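Local coordinates for protein C alpha-dehydrogenase (Sphingobium sp. SYK-6, PDB 4YAG) that binds NADH and, as a short-chain dehydrogenase/reductase of the lignin beta-aryl ether cleavage pathway, probably oxidises an alcohol to a ketone with NAD(+), at residues A[56-61]-A[77-82]; A[3-8]-A[25-30]. Residue numbers count along the deposited sequence, not the author numbering.

Interaction 1. Residues A[56-61]-A[77-82]; sequences RNVHTI and ECEAVM
Strand 58-61 runs alongside the C-terminal part of helix 68-82, residues 77-82. The two axes come within 10.1 Å and run nearly antiparallel, at 151°. His59 therefore sits by Met82, with CA atoms 7.4 Å apart, and Ile61 by Glu77, at 8.6 Å. His59 carries the contact. Its CB points toward the helix, and chi1 is t. His59 NE2 donates a hydrogen bond to Glu77 OE2 at 2.9 Å. Val81 CG1 lies 3.9 Å from the centroid of the His59 ring, almost on the ring normal, a CH-pi contact. Met82 has all three chi angles m. Met82 CG is 3.6 Å from His59 CB. Met82 CE reaches back to the turn before the strand, 3.6 Å from Asn57 C. Glu77 is extended, with chi1 and chi2 both t, and Glu77 CD meets Ile61 CD1 at 3.6 Å. The arrangement is an edge strand of a Rossmann-type parallel sheet packed on a covering helix. Val33 of the next strand touches both Ile61 and Met82. A water donates to Glu77 OE2 and to Thr60 O, each at 2.9 Å. The Glu77 carboxylate thus accepts from both ring and water at a partly exposed edge, while apolar packing continues inward.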
# COMPACT_ATOMS: atom_id res chain seq x y z
N ARG A 56 -35.67 12.44 3.73
CA ARG A 56 -35.17 13.81 3.83
C ARG A 56 -33.78 13.88 4.45
O ARG A 56 -33.10 14.89 4.35
CB ARG A 56 -36.11 14.66 4.66
CG ARG A 56 -36.14 14.24 6.10
CD ARG A 56 -37.32 14.82 6.82
NE ARG A 56 -37.36 14.32 8.19
CZ ARG A 56 -37.80 13.11 8.53
NH1 ARG A 56 -38.25 12.28 7.60
NH2 ARG A 56 -37.80 12.74 9.81
N ASN A 57 -33.38 12.80 5.11
CA ASN A 57 -32.10 12.80 5.82
C ASN A 57 -31.03 12.00 5.09
O ASN A 57 -29.99 11.70 5.68
CB ASN A 57 -32.31 12.29 7.24
CG ASN A 57 -33.02 13.31 8.09
OD1 ASN A 57 -32.69 14.50 8.03
ND2 ASN A 57 -34.03 12.87 8.84
N VAL A 58 -31.28 11.68 3.83
CA VAL A 58 -30.38 10.88 3.01
C VAL A 58 -30.27 11.49 1.62
O VAL A 58 -31.27 11.67 0.93
CB VAL A 58 -30.86 9.43 2.88
CG1 VAL A 58 -29.82 8.62 2.07
CG2 VAL A 58 -31.07 8.81 4.25
N HIS A 59 -29.05 11.87 1.26
CA HIS A 59 -28.76 12.40 -0.07
C HIS A 59 -27.83 11.42 -0.77
O HIS A 59 -26.95 10.86 -0.13
CB HIS A 59 -28.08 13.76 0.05
CG HIS A 59 -27.73 14.39 -1.26
ND1 HIS A 59 -28.68 14.69 -2.22
CD2 HIS A 59 -26.55 14.82 -1.76
CE1 HIS A 59 -28.09 15.26 -3.26
NE2 HIS A 59 -26.79 15.35 -3.01
N THR A 60 -28.01 11.21 -2.07
CA THR A 60 -27.17 10.29 -2.82
C THR A 60 -26.37 11.04 -3.86
O THR A 60 -26.85 11.99 -4.48
CB THR A 60 -27.99 9.20 -3.51
OG1 THR A 60 -28.98 9.81 -4.33
CG2 THR A 60 -28.66 8.32 -2.46
N ILE A 61 -25.14 10.59 -4.06
CA ILE A 61 -24.26 11.12 -5.09
C ILE A 61 -23.60 9.96 -5.80
O ILE A 61 -22.98 9.10 -5.16
CB ILE A 61 -23.14 12.01 -4.50
CG1 ILE A 61 -23.71 13.21 -3.75
CG2 ILE A 61 -22.20 12.50 -5.61
CD1 ILE A 61 -22.67 14.05 -3.06
N GLU A 77 -20.54 19.46 -2.70
CA GLU A 77 -21.98 19.12 -2.74
C GLU A 77 -22.45 18.65 -1.36
O GLU A 77 -23.51 19.04 -0.90
CB GLU A 77 -22.23 18.04 -3.81
CG GLU A 77 -23.70 17.63 -3.94
CD GLU A 77 -24.00 16.73 -5.15
OE1 GLU A 77 -23.07 16.44 -5.98
OE2 GLU A 77 -25.20 16.32 -5.24
N CYS A 78 -21.65 17.84 -0.68
CA CYS A 78 -22.00 17.38 0.65
C CYS A 78 -22.22 18.56 1.58
O CYS A 78 -23.25 18.68 2.26
CB CYS A 78 -20.91 16.48 1.21
SG CYS A 78 -21.30 15.80 2.83
N GLU A 79 -21.25 19.48 1.61
CA GLU A 79 -21.34 20.61 2.52
C GLU A 79 -22.57 21.46 2.19
O GLU A 79 -23.32 21.83 3.08
CB GLU A 79 -20.07 21.46 2.44
CG GLU A 79 -19.99 22.56 3.48
CD GLU A 79 -20.90 23.74 3.20
OE1 GLU A 79 -21.06 24.13 2.02
OE2 GLU A 79 -21.47 24.28 4.18
N ALA A 80 -22.78 21.73 0.90
CA ALA A 80 -23.87 22.62 0.47
C ALA A 80 -25.24 22.01 0.71
O ALA A 80 -26.16 22.70 1.14
CB ALA A 80 -23.72 22.96 -1.01
N VAL A 81 -25.38 20.73 0.42
CA VAL A 81 -26.71 20.09 0.46
C VAL A 81 -27.06 19.56 1.85
O VAL A 81 -28.20 19.71 2.30
CB VAL A 81 -26.83 18.98 -0.61
CG1 VAL A 81 -28.20 18.27 -0.52
CG2 VAL A 81 -26.63 19.57 -1.99
N MET A 82 -26.11 18.95 2.54
CA MET A 82 -26.40 18.27 3.80
C MET A 82 -25.55 18.75 4.97
O MET A 82 -25.77 18.30 6.08
CB MET A 82 -26.21 16.75 3.66
CG MET A 82 -27.11 16.13 2.61
SD MET A 82 -28.86 16.27 2.94
CE MET A 82 -29.07 14.87 4.04
O HOH W 1 -26.28 13.97 -6.45

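Interaction 2. Residues A[3-8]-A[25-30]; sequences IAGTTA and LLANGA
Ile3, Leu25, Ala30 and Ala8 form the apolar centre. Ile3 points toward the helix end with chi1 m and chi2 t. Ile3 CD1 is 4.0 Å from Leu25 CD2, and Ile3 CG2 is 3.8 Å from Ala30 CB. Ile3 CG2 also packs 3.5 Å from Asn28 O. Leu25, also m and t, sends CD1 to 3.7 Å from Ala8 CB, at the start of strand 7-11. Val239 and Ile242 of helix 231-244 add to this packing, against Ile3 and Leu25 respectively. Further out the backbones come together. Ala4 and Gly29 have CA atoms 4.1 Å apart, and Thr6 and Ala30 4.8 Å. Residues 3-6 make a type II beta turn, with Gly5 at positive phi (79°). Thr6 N donates a hydrogen bond to Ile3 O at 3.1 Å. With chi1 p, Thr6 OG1 donates a second hydrogen bond to the same Ile3 O at 2.8 Å. At the polar edge Gly5 N donates to Gly29 O, 2.8 Å away. Ala30 CA makes a CA-H...O contact with Thr6 O at 3.4 Å. The helix ends in a Schellman motif: Ala30 N hydrogen-bonds to Leu25 O at 3.0 Å and Gly29 N to Leu26 O at 2.9 Å. Gly29 is its C-prime residue, with phi 98°. A CB here would clash with Ala4 CA. The chain then enters strand 31-36, whose Arg31 pairs through its backbone with Thr6 and Ala8. This is the closing end of the first beta-alpha-beta crossover of a Rossmann fold.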
# COMPACT_ATOMS: atom_id res chain seq x y z
N ILE A 3 -22.70 11.49 17.72
CA ILE A 3 -23.25 11.31 16.37
C ILE A 3 -24.53 12.12 16.05
O ILE A 3 -24.80 12.42 14.90
CB ILE A 3 -23.53 9.81 16.10
CG1 ILE A 3 -22.22 9.01 16.17
CG2 ILE A 3 -24.22 9.60 14.75
CD1 ILE A 3 -22.40 7.50 16.21
N ALA A 4 -25.34 12.46 17.05
CA ALA A 4 -26.62 13.10 16.77
C ALA A 4 -26.45 14.44 16.04
O ALA A 4 -25.65 15.26 16.45
CB ALA A 4 -27.41 13.30 18.07
N GLY A 5 -27.22 14.65 14.98
CA GLY A 5 -27.20 15.90 14.24
C GLY A 5 -26.04 16.04 13.26
O GLY A 5 -26.03 17.00 12.49
N THR A 6 -25.08 15.10 13.27
CA THR A 6 -23.94 15.19 12.36
C THR A 6 -24.36 14.79 10.97
O THR A 6 -25.47 14.28 10.76
CB THR A 6 -22.77 14.23 12.71
OG1 THR A 6 -23.23 12.87 12.65
CG2 THR A 6 -22.18 14.55 14.08
N THR A 7 -23.47 15.03 10.00
CA THR A 7 -23.63 14.46 8.67
C THR A 7 -22.47 13.50 8.39
O THR A 7 -21.30 13.83 8.65
CB THR A 7 -23.65 15.55 7.60
OG1 THR A 7 -24.82 16.36 7.77
CG2 THR A 7 -23.64 14.93 6.20
N ALA A 8 -22.82 12.33 7.87
CA ALA A 8 -21.85 11.30 7.52
C ALA A 8 -21.83 11.12 6.01
O ALA A 8 -22.88 10.93 5.39
CB ALA A 8 -22.21 9.98 8.21
N LEU A 25 -25.78 4.66 11.62
CA LEU A 25 -25.52 6.07 11.86
C LEU A 25 -26.83 6.89 11.85
O LEU A 25 -27.02 7.74 12.71
CB LEU A 25 -24.50 6.63 10.88
CG LEU A 25 -23.07 6.10 11.02
CD1 LEU A 25 -22.15 6.73 9.97
CD2 LEU A 25 -22.51 6.38 12.42
N LEU A 26 -27.72 6.64 10.88
CA LEU A 26 -29.00 7.31 10.84
C LEU A 26 -29.77 7.03 12.14
O LEU A 26 -30.39 7.94 12.73
CB LEU A 26 -29.82 6.84 9.63
CG LEU A 26 -31.16 7.57 9.45
CD1 LEU A 26 -30.95 8.86 8.70
CD2 LEU A 26 -32.15 6.69 8.71
N ALA A 27 -29.78 5.77 12.57
CA ALA A 27 -30.47 5.38 13.80
C ALA A 27 -29.95 6.15 15.01
O ALA A 27 -30.70 6.42 15.95
CB ALA A 27 -30.34 3.88 14.05
N ASN A 28 -28.68 6.50 14.97
CA ASN A 28 -28.05 7.29 16.02
C ASN A 28 -28.04 8.80 15.75
O ASN A 28 -27.30 9.53 16.40
CB ASN A 28 -26.64 6.78 16.26
CG ASN A 28 -26.61 5.50 17.04
OD1 ASN A 28 -26.56 5.52 18.28
ND2 ASN A 28 -26.69 4.37 16.35
N GLY A 29 -28.88 9.26 14.81
CA GLY A 29 -29.13 10.69 14.65
C GLY A 29 -28.36 11.43 13.57
O GLY A 29 -28.49 12.66 13.46
N ALA A 30 -27.55 10.72 12.79
CA ALA A 30 -26.82 11.35 11.70
C ALA A 30 -27.69 11.49 10.46
O ALA A 30 -28.57 10.67 10.20
CB ALA A 30 -25.59 10.52 11.34

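In the fold
From the N terminus, interaction 2 comes first. It closes the loop from the turn before strand 7-11, through helix 16-27, to the start of strand 31-36. The chain then runs through strand 31-36 and helix 39-51 before interaction 1 opens. That contact closes a second loop, from strand 58-62 to the end of helix 68-82. The loops follow in series and neither encloses the other. Their centres are about 13 Å apart. Both attach helices to the same parallel sheet, in which strand 31-36 lies between strands 58-62 and 7-11. They also touch directly: Met82 O and Thr7 OG1 are 2.7 Å apart, a probable hydrogen bond, and Asn57 CB packs 4.0 Å from Leu26 CD1.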